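Local coordinates for uncharacterized protein (Bacteroides ovatus CL02T12C04, PDB 6PTM), which probably acts as a family GH42 exo-carrageenase, a glycoside hydrolase that trims sugar units from the chain ends of carrageenan, at residues A[383-397]-A[411-425]. Residues are numbered along the deposited sequence; the frame is centred on the assembly and turned at random. Where two conformers were deposited one is given.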
ATOM      1  N   ARG A 383       6.004 -21.324  10.239  1.00 18.65           N
ATOM      2  CA  ARG A 383       5.708 -22.435   9.303  1.00 20.92           C
ATOM      3  C   ARG A 383       5.915 -23.815   9.954  1.00 20.38           C
ATOM      4  O   ARG A 383       5.204 -24.727   9.512  1.00 19.25           O
ATOM      5  CB  ARG A 383       6.511 -22.292   8.011  1.00 26.62           C
ATOM      6  CG  ARG A 383       6.025 -21.130   7.160  1.00 31.09           C
ATOM      7  CD  ARG A 383       4.832 -21.473   6.286  1.00 40.34           C
ATOM      8  NE  ARG A 383       5.237 -22.490   5.339  1.00 50.28           N
ATOM      9  CZ  ARG A 383       6.017 -22.274   4.293  1.00 53.43           C
ATOM     10  NH1 ARG A 383       6.435 -21.045   4.033  1.00 52.39           N
ATOM     11  NH2 ARG A 383       6.370 -23.297   3.522  1.00 57.49           N
ATOM     12  N   LYS A 384       6.803 -23.946  10.949  1.00 20.21           N
ATOM     13  CA  LYS A 384       7.029 -25.187  11.741  1.00 22.03           C
ATOM     14  C   LYS A 384       5.734 -25.619  12.428  1.00 21.11           C
ATOM     15  O   LYS A 384       5.543 -26.806  12.501  1.00 21.22           O
ATOM     16  CB  LYS A 384       8.066 -25.013  12.845  1.00 22.95           C
ATOM     17  CG  LYS A 384       9.487 -24.899  12.313  1.00 28.33           C
ATOM     18  CD  LYS A 384      10.566 -24.917  13.371  1.00 31.71           C
ATOM     19  CE  LYS A 384      11.924 -24.578  12.780  1.00 31.28           C
ATOM     20  NZ  LYS A 384      12.874 -24.278  13.862  1.00 34.51           N
ATOM     21  N   TYR A 385       4.897 -24.688  12.894  1.00 17.59           N
ATOM     22  CA  TYR A 385       3.647 -24.981  13.638  1.00 18.47           C
ATOM     23  C   TYR A 385       2.415 -24.791  12.745  1.00 18.42           C
ATOM     24  O   TYR A 385       1.404 -25.466  12.982  1.00 18.39           O
ATOM     25  CB  TYR A 385       3.683 -24.208  14.954  1.00 19.24           C
ATOM     26  CG  TYR A 385       4.933 -24.517  15.731  1.00 20.20           C
ATOM     27  CD1 TYR A 385       6.046 -23.691  15.681  1.00 19.96           C
ATOM     28  CD2 TYR A 385       5.047 -25.720  16.399  1.00 21.51           C
ATOM     29  CE1 TYR A 385       7.216 -24.005  16.351  1.00 21.37           C
ATOM     30  CE2 TYR A 385       6.211 -26.057  17.066  1.00 23.68           C
ATOM     31  CZ  TYR A 385       7.300 -25.206  17.024  1.00 22.80           C
ATOM     32  OH  TYR A 385       8.410 -25.567  17.709  1.00 25.56           O
ATOM     33  N   ASP A 386       2.474 -23.974  11.698  1.00 18.54           N
ATOM     34  CA  ASP A 386       1.330 -23.809  10.754  1.00 19.52           C
ATOM     35  C   ASP A 386       1.852 -23.862   9.323  1.00 22.39           C
ATOM     36  O   ASP A 386       2.192 -22.826   8.739  1.00 19.39           O
ATOM     37  CB  ASP A 386       0.601 -22.482  10.995  1.00 19.52           C
ATOM     38  CG  ASP A 386      -0.572 -22.247  10.060  1.00 20.04           C
ATOM     39  OD1 ASP A 386      -0.804 -23.103   9.195  1.00 19.06           O
ATOM     40  OD2 ASP A 386      -1.192 -21.175  10.159  1.00 21.96           O
ATOM     41  N   PRO A 387       1.925 -25.054   8.697  1.00 24.84           N
ATOM     42  CA  PRO A 387       2.554 -25.170   7.382  1.00 25.61           C
ATOM     43  C   PRO A 387       1.773 -24.464   6.252  1.00 26.30           C
ATOM     44  O   PRO A 387       2.364 -24.238   5.213  1.00 27.70           O
ATOM     45  CB  PRO A 387       2.669 -26.690   7.170  1.00 27.16           C
ATOM     46  CG  PRO A 387       2.421 -27.296   8.550  1.00 26.69           C
ATOM     47  CD  PRO A 387       1.440 -26.349   9.217  1.00 27.36           C
ATOM     48  N   GLN A 388       0.534 -24.027   6.507  1.00 25.12           N
ATOM     49  CA  GLN A 388      -0.281 -23.195   5.585  1.00 25.29           C
ATOM     50  C   GLN A 388      -0.096 -21.681   5.859  1.00 21.65           C
ATOM     51  O   GLN A 388      -0.770 -20.890   5.235  1.00 18.79           O
ATOM     52  CB  GLN A 388      -1.765 -23.567   5.716  1.00 30.78           C
ATOM     53  CG  GLN A 388      -2.061 -25.044   5.480  1.00 37.04           C
ATOM     54  CD  GLN A 388      -1.419 -25.507   4.194  1.00 50.76           C
ATOM     55  OE1 GLN A 388      -0.556 -26.389   4.184  1.00 56.45           O
ATOM     56  NE2 GLN A 388      -1.809 -24.876   3.092  1.00 57.94           N
ATOM     57  N   ALA A 389       0.773 -21.261   6.762  1.00 19.28           N
ATOM     58  CA  ALA A 389       0.843 -19.842   7.184  1.00 18.19           C
ATOM     59  C   ALA A 389       1.191 -18.966   5.979  1.00 16.08           C
ATOM     60  O   ALA A 389       2.152 -19.256   5.273  1.00 17.13           O
ATOM     61  CB  ALA A 389       1.856 -19.658   8.289  1.00 18.73           C
ATOM     62  N   LYS A 390       0.474 -17.865   5.825  1.00 16.08           N
ATOM     63  CA  LYS A 390       0.869 -16.799   4.892  1.00 15.62           C
ATOM     64  C   LYS A 390       1.381 -15.646   5.754  1.00 14.76           C
ATOM     65  O   LYS A 390       0.717 -15.313   6.740  1.00 14.97           O
ATOM     66  CB  LYS A 390      -0.305 -16.469   3.980  1.00 16.33           C
ATOM     67  CG  LYS A 390      -0.877 -17.623   3.168  1.00 18.87           C
ATOM     68  CD  LYS A 390      -1.449 -17.039   1.887  1.00 22.72           C
ATOM     69  CE  LYS A 390      -2.550 -17.778   1.161  1.00 25.01           C
ATOM     70  NZ  LYS A 390      -2.890 -19.090   1.710  1.00 23.60           N
ATOM     71  N   THR A 391       2.542 -15.103   5.416  1.00 13.14           N
ATOM     72  CA  THR A 391       3.138 -13.996   6.171  1.00 12.60           C
ATOM     73  C   THR A 391       3.138 -12.742   5.312  1.00 12.25           C
ATOM     74  O   THR A 391       3.210 -12.828   4.066  1.00 11.65           O
ATOM     75  CB  THR A 391       4.529 -14.351   6.700  1.00 13.46           C
ATOM     76  OG1 THR A 391       5.439 -14.480   5.603  1.00 14.33           O
ATOM     77  CG2 THR A 391       4.498 -15.619   7.527  1.00 13.85           C
ATOM     78  N   HIS A 392       3.170 -11.623   6.016  1.00 12.21           N
ATOM     79  CA  HIS A 392       3.408 -10.292   5.450  1.00 12.77           C
ATOM     80  C   HIS A 392       3.945  -9.390   6.537  1.00 12.90           C
ATOM     81  O   HIS A 392       3.940  -9.760   7.718  1.00 13.13           O
ATOM     82  CB  HIS A 392       2.115  -9.748   4.808  1.00 12.63           C
ATOM     83  CG  HIS A 392       0.926  -9.829   5.694  1.00 12.75           C
ATOM     84  ND1 HIS A 392       0.458  -8.738   6.404  1.00 13.14           N
ATOM     85  CD2 HIS A 392       0.087 -10.853   5.949  1.00 13.62           C
ATOM     86  CE1 HIS A 392      -0.612  -9.095   7.081  1.00 15.70           C
ATOM     87  NE2 HIS A 392      -0.876 -10.407   6.808  1.00 13.34           N
ATOM     88  N   ILE A 393       4.328  -8.202   6.109  1.00 13.88           N
ATOM     89  CA  ILE A 393       4.976  -7.178   6.956  1.00 13.96           C
ATOM     90  C   ILE A 393       4.280  -5.840   6.684  1.00 14.88           C
ATOM     91  O   ILE A 393       4.028  -5.520   5.488  1.00 13.70           O
ATOM     92  CB  ILE A 393       6.484  -7.170   6.638  1.00 14.30           C
ATOM     93  CG1 ILE A 393       7.106  -8.564   6.780  1.00 15.56           C
ATOM     94  CG2 ILE A 393       7.229  -6.142   7.469  1.00 14.95           C
ATOM     95  CD1 ILE A 393       8.444  -8.697   6.029  1.00 16.33           C
ATOM     96  N   LYS A 394       3.993  -5.068   7.736  1.00 15.35           N
ATOM     97  CA  LYS A 394       3.372  -3.727   7.554  1.00 15.34           C
ATOM     98  C   LYS A 394       4.476  -2.739   7.148  1.00 15.41           C
ATOM     99  O   LYS A 394       4.925  -1.906   7.966  1.00 13.91           O
ATOM    100  CB  LYS A 394       2.604  -3.304   8.797  1.00 16.11           C
ATOM    101  CG  LYS A 394       1.916  -1.952   8.644  1.00 16.39           C
ATOM    102  CD  LYS A 394       1.375  -1.403   9.911  1.00 17.20           C
ATOM    103  CE  LYS A 394       0.268  -2.272  10.497  1.00 19.30           C
ATOM    104  NZ  LYS A 394      -0.345  -1.646  11.700  1.00 17.83           N
ATOM    105  N   ILE A 395       4.932  -2.872   5.908  1.00 14.78           N
ATOM    106  CA  ILE A 395       6.063  -2.070   5.371  1.00 14.58           C
ATOM    107  C   ILE A 395       5.539  -0.686   5.003  1.00 12.99           C
ATOM    108  O   ILE A 395       4.500  -0.610   4.340  1.00 12.25           O
ATOM    109  CB  ILE A 395       6.692  -2.751   4.151  1.00 14.48           C
ATOM    110  CG1 ILE A 395       7.347  -4.083   4.526  1.00 16.30           C
ATOM    111  CG2 ILE A 395       7.657  -1.799   3.478  1.00 15.35           C
ATOM    112  CD1 ILE A 395       7.603  -4.945   3.313  1.00 15.41           C
ATOM    113  N   MET A 396       6.274   0.358   5.381  1.00 12.97           N
ATOM    114  CA  MET A 396       5.956   1.736   4.933  1.00 13.95           C
ATOM    115  C   MET A 396       6.436   1.869   3.494  1.00 13.70           C
ATOM    116  O   MET A 396       7.627   1.867   3.267  1.00 14.56           O
ATOM    117  CB  MET A 396       6.675   2.756   5.812  1.00 14.59           C
ATOM    118  CG  MET A 396       6.170   2.770   7.236  1.00 16.26           C
ATOM    119  SD  MET A 396       7.413   3.451   8.345  1.00 17.82           S
ATOM    120  CE  MET A 396       7.845   5.005   7.531  1.00 21.59           C
ATOM    121  N   PRO A 397       5.583   2.010   2.466  1.00 14.30           N
ATOM    122  CA  PRO A 397       6.082   2.020   1.091  1.00 14.12           C
ATOM    123  C   PRO A 397       7.081   3.135   0.774  1.00 14.71           C
ATOM    124  O   PRO A 397       7.830   2.958  -0.146  1.00 14.56           O
ATOM    125  CB  PRO A 397       4.820   2.221   0.265  1.00 14.32           C
ATOM    126  CG  PRO A 397       3.747   1.610   1.124  1.00 14.20           C
ATOM    127  CD  PRO A 397       4.121   2.014   2.533  1.00 14.46           C
ATOM    128  N   LEU A 411      12.332  -3.673  -0.211  1.00 12.69           N
ATOM    129  CA  LEU A 411      10.905  -3.910  -0.554  1.00 13.72           C
ATOM    130  C   LEU A 411      10.805  -5.123  -1.493  1.00 12.77           C
ATOM    131  O   LEU A 411       9.829  -5.901  -1.404  1.00 13.41           O
ATOM    132  CB  LEU A 411      10.296  -2.651  -1.200  1.00 13.45           C
ATOM    133  CG  LEU A 411       8.804  -2.725  -1.515  1.00 13.02           C
ATOM    134  CD1 LEU A 411       8.005  -3.165  -0.312  1.00 14.30           C
ATOM    135  CD2 LEU A 411       8.277  -1.386  -2.010  1.00 12.83           C
ATOM    136  N   GLU A 412      11.732  -5.264  -2.432  1.00 12.65           N
ATOM    137  CA  GLU A 412      11.673  -6.395  -3.379  1.00 12.61           C
ATOM    138  C   GLU A 412      11.787  -7.700  -2.587  1.00 13.25           C
ATOM    139  O   GLU A 412      10.941  -8.579  -2.767  1.00 13.38           O
ATOM    140  CB  GLU A 412      12.817  -6.376  -4.380  1.00 12.49           C
ATOM    141  CG  GLU A 412      12.833  -7.631  -5.215  1.00 12.45           C
ATOM    142  CD  GLU A 412      13.733  -7.555  -6.443  1.00 14.15           C
ATOM    143  OE1 GLU A 412      14.766  -6.876  -6.312  1.00 16.16           O
ATOM    144  OE2 GLU A 412      13.429  -8.176  -7.500  1.00 13.17           O
ATOM    145  N   ALA A 413      12.797  -7.812  -1.728  1.00 12.20           N
ATOM    146  CA  ALA A 413      13.077  -9.094  -1.044  1.00 13.12           C
ATOM    147  C   ALA A 413      11.909  -9.384  -0.094  1.00 12.06           C
ATOM    148  O   ALA A 413      11.430 -10.518  -0.072  1.00 12.54           O
ATOM    149  CB  ALA A 413      14.415  -9.069  -0.352  1.00 12.67           C
ATOM    150  N   LEU A 414      11.429  -8.390   0.646  1.00 12.67           N
ATOM    151  CA  LEU A 414      10.375  -8.650   1.657  1.00 13.29           C
ATOM    152  C   LEU A 414       9.076  -8.981   0.929  1.00 13.81           C
ATOM    153  O   LEU A 414       8.346  -9.843   1.416  1.00 13.80           O
ATOM    154  CB  LEU A 414      10.236  -7.472   2.618  1.00 13.79           C
ATOM    155  CG  LEU A 414      11.490  -7.192   3.438  1.00 13.01           C
ATOM    156  CD1 LEU A 414      11.260  -6.045   4.404  1.00 13.73           C
ATOM    157  CD2 LEU A 414      11.937  -8.416   4.215  1.00 13.09           C
ATOM    158  N   THR A 415       8.813  -8.345  -0.214  1.00 13.53           N
ATOM    159  CA  THR A 415       7.589  -8.627  -1.007  1.00 13.69           C
ATOM    160  C   THR A 415       7.649 -10.063  -1.553  1.00 13.37           C
ATOM    161  O   THR A 415       6.678 -10.833  -1.343  1.00 13.04           O
ATOM    162  CB  THR A 415       7.380  -7.587  -2.099  1.00 13.68           C
ATOM    163  OG1 THR A 415       7.117  -6.351  -1.426  1.00 14.62           O
ATOM    164  CG2 THR A 415       6.238  -8.004  -2.989  1.00 13.93           C
ATOM    165  N   ARG A 416       8.779 -10.439  -2.129  1.00 13.38           N
ATOM    166  CA  ARG A 416       8.999 -11.792  -2.699  0.50 14.08           C
ATOM    167  C   ARG A 416       8.854 -12.843  -1.589  1.00 13.46           C
ATOM    168  O   ARG A 416       8.204 -13.870  -1.821  1.00 13.05           O
ATOM    169  CB  ARG A 416      10.382 -11.830  -3.345  0.50 14.78           C
ATOM    170  CG  ARG A 416      10.835 -13.208  -3.799  0.50 15.59           C
ATOM    171  CD  ARG A 416      12.324 -13.177  -4.107  0.50 16.09           C
ATOM    172  NE  ARG A 416      13.053 -13.159  -2.856  0.50 17.89           N
ATOM    173  CZ  ARG A 416      14.265 -12.656  -2.687  0.50 17.45           C
ATOM    174  NH1 ARG A 416      14.915 -12.154  -3.710  0.50 16.85           N
ATOM    175  NH2 ARG A 416      14.825 -12.685  -1.495  0.50 19.41           N
ATOM    176  N   ASN A 417       9.446 -12.568  -0.441  1.00 14.07           N
ATOM    177  CA  ASN A 417       9.480 -13.514   0.706  1.00 15.09           C
ATOM    178  C   ASN A 417       8.119 -13.662   1.390  1.00 14.83           C
ATOM    179  O   ASN A 417       7.979 -14.585   2.224  1.00 14.66           O
ATOM    180  CB  ASN A 417      10.578 -13.151   1.696  1.00 14.25           C
ATOM    181  CG  ASN A 417      11.943 -13.379   1.090  1.00 16.15           C
ATOM    182  OD1 ASN A 417      12.023 -13.889  -0.030  1.00 15.05           O
ATOM    183  ND2 ASN A 417      12.993 -12.970   1.793  1.00 13.56           N
ATOM    184  N   SER A 418       7.184 -12.772   1.077  1.00 14.65           N
ATOM    185  CA  SER A 418       5.853 -12.756   1.724  1.00 15.24           C
ATOM    186  C   SER A 418       4.793 -13.412   0.835  1.00 16.16           C
ATOM    187  O   SER A 418       4.751 -13.122  -0.346  1.00 17.45           O
ATOM    188  CB  SER A 418       5.457 -11.341   2.025  1.00 14.98           C
ATOM    189  OG  SER A 418       6.205 -10.797   3.083  1.00 13.65           O
ATOM    190  N   GLU A 419       3.970 -14.271   1.423  1.00 15.51           N
ATOM    191  CA  GLU A 419       2.824 -14.920   0.734  1.00 16.71           C
ATOM    192  C   GLU A 419       1.759 -13.863   0.394  1.00 14.90           C
ATOM    193  O   GLU A 419       1.043 -14.061  -0.570  1.00 14.46           O
ATOM    194  CB  GLU A 419       2.288 -16.097   1.545  1.00 18.05           C
ATOM    195  CG  GLU A 419       3.293 -17.217   1.715  1.00 20.47           C
ATOM    196  CD  GLU A 419       4.494 -16.948   2.611  1.00 24.78           C
ATOM    197  OE1 GLU A 419       4.394 -16.146   3.559  1.00 18.01           O
ATOM    198  OE2 GLU A 419       5.530 -17.554   2.349  1.00 32.75           O
ATOM    199  N   ILE A 420       1.620 -12.844   1.247  1.00 13.49           N
ATOM    200  CA  ILE A 420       0.659 -11.715   1.064  1.00 13.59           C
ATOM    201  C   ILE A 420       1.491 -10.421   0.991  1.00 13.35           C
ATOM    202  O   ILE A 420       2.425 -10.319   1.759  1.00 14.12           O
ATOM    203  CB  ILE A 420      -0.369 -11.685   2.218  1.00 13.28           C
ATOM    204  CG1 ILE A 420      -1.341 -12.871   2.195  1.00 13.33           C
ATOM    205  CG2 ILE A 420      -1.106 -10.360   2.275  1.00 12.91           C
ATOM    206  CD1 ILE A 420      -2.162 -13.018   3.444  1.00 13.28           C
ATOM    207  N   ILE A 421       1.177  -9.508   0.073  1.00 14.43           N
ATOM    208  CA  ILE A 421       1.897  -8.210  -0.038  1.00 13.47           C
ATOM    209  C   ILE A 421       1.379  -7.316   1.081  1.00 14.84           C
ATOM    210  O   ILE A 421       0.252  -6.838   0.984  1.00 16.19           O
ATOM    211  CB  ILE A 421       1.738  -7.584  -1.425  1.00 13.39           C
ATOM    212  CG1 ILE A 421       2.201  -8.547  -2.514  1.00 13.77           C
ATOM    213  CG2 ILE A 421       2.491  -6.277  -1.495  1.00 13.31           C
ATOM    214  CD1 ILE A 421       1.849  -8.088  -3.898  1.00 14.63           C
ATOM    215  N   GLY A 422       2.174  -7.152   2.130  1.00 14.48           N
ATOM    216  CA  GLY A 422       1.850  -6.249   3.241  1.00 14.32           C
ATOM    217  C   GLY A 422       2.378  -4.859   2.975  1.00 14.91           C
ATOM    218  O   GLY A 422       3.451  -4.732   2.298  1.00 15.54           O
ATOM    219  N   ASN A 423       1.663  -3.865   3.508  1.00 14.64           N
ATOM    220  CA  ASN A 423       2.096  -2.449   3.564  1.00 15.19           C
ATOM    221  C   ASN A 423       1.096  -1.661   4.411  1.00 14.32           C
ATOM    222  O   ASN A 423       0.060  -2.194   4.735  1.00 13.44           O
ATOM    223  CB  ASN A 423       2.186  -1.806   2.180  1.00 15.84           C
ATOM    224  CG  ASN A 423       0.889  -1.878   1.407  1.00 18.10           C
ATOM    225  OD1 ASN A 423       0.012  -1.031   1.584  1.00 24.74           O
ATOM    226  ND2 ASN A 423       0.728  -2.867   0.564  1.00 14.99           N
ATOM    227  N   ASP A 424       1.405  -0.398   4.682  1.00 15.13           N
ATOM    228  CA  ASP A 424       0.447   0.598   5.246  1.00 16.33           C
ATOM    229  C   ASP A 424       0.619   1.876   4.426  1.00 16.26           C
ATOM    230  O   ASP A 424       0.959   2.923   4.982  1.00 17.54           O
ATOM    231  CB  ASP A 424       0.569   0.704   6.763  1.00 16.26           C
ATOM    232  CG  ASP A 424       1.782   1.444   7.279  1.00 17.40           C
ATOM    233  OD1 ASP A 424       2.821   1.402   6.616  1.00 16.38           O
ATOM    234  OD2 ASP A 424       1.668   2.050   8.358  1.00 18.64           O
ATOM    235  N   ALA A 425       0.409   1.742   3.122  1.00 14.95           N
ATOM    236  CA  ALA A 425       0.478   2.857   2.150  1.00 16.58           C
ATOM    237  C   ALA A 425      -0.341   4.013   2.683  1.00 17.03           C
ATOM    238  O   ALA A 425      -1.480   3.750   3.163  1.00 17.04           O
ATOM    239  CB  ALA A 425      -0.011   2.461   0.782  1.00 16.47           C
TER
HETATM  240  O   HOH W   1       7.158 -12.269   5.135  1.00 15.05           O
HETATM  241  O   HOH W   2       4.937  -8.021   3.161  1.00 14.48           O
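Glu-419 reaches across to the start of strand 391-394, and its side chain can be followed atom by atom. Glu-419 CB packs on Lys-390 CB at 3.6 Å, CG lies over Lys-390 CA, and a bend at chi2 (70°) turns the carboxylate back to Thr-391. There Glu-419 OE1 takes two hydrogen bonds: Thr-391 N, at 2.8 Å, comes in on the anti side, 18° out of the carboxylate plane, while Thr-391 OG1 meets it nearly along the C-O axis. Glu-419 OE2 faces Arg-383 NH1 at 4.0 Å, a long salt bridge. With an alanine in place of Glu-419, Thr-391 N is likely to lose its acceptor and the threonine hydroxyl one of the partners that fix its rotation.

Ile-420 N then bonds to Thr-391 O, and farther along Asp-424 N reaches Ile-395 O at 3.1 Å from above the carbonyl plane. Between these bonds a water accepts from Ile-393 N and Gly-422 N and donates to Ser-418 OG. Helix 411-417 closes one side, Leu-414 CB touching Ile-395 CD1 at 3.7 Å. In this parallel pair, consistent with neighbouring strands of the GH42 beta/alpha barrel, direct backbone hydrogen bonds thus sit at the ends, water and CA-H...O contacts joining the middle, while the Glu-419 carboxylate ties down Thr-391.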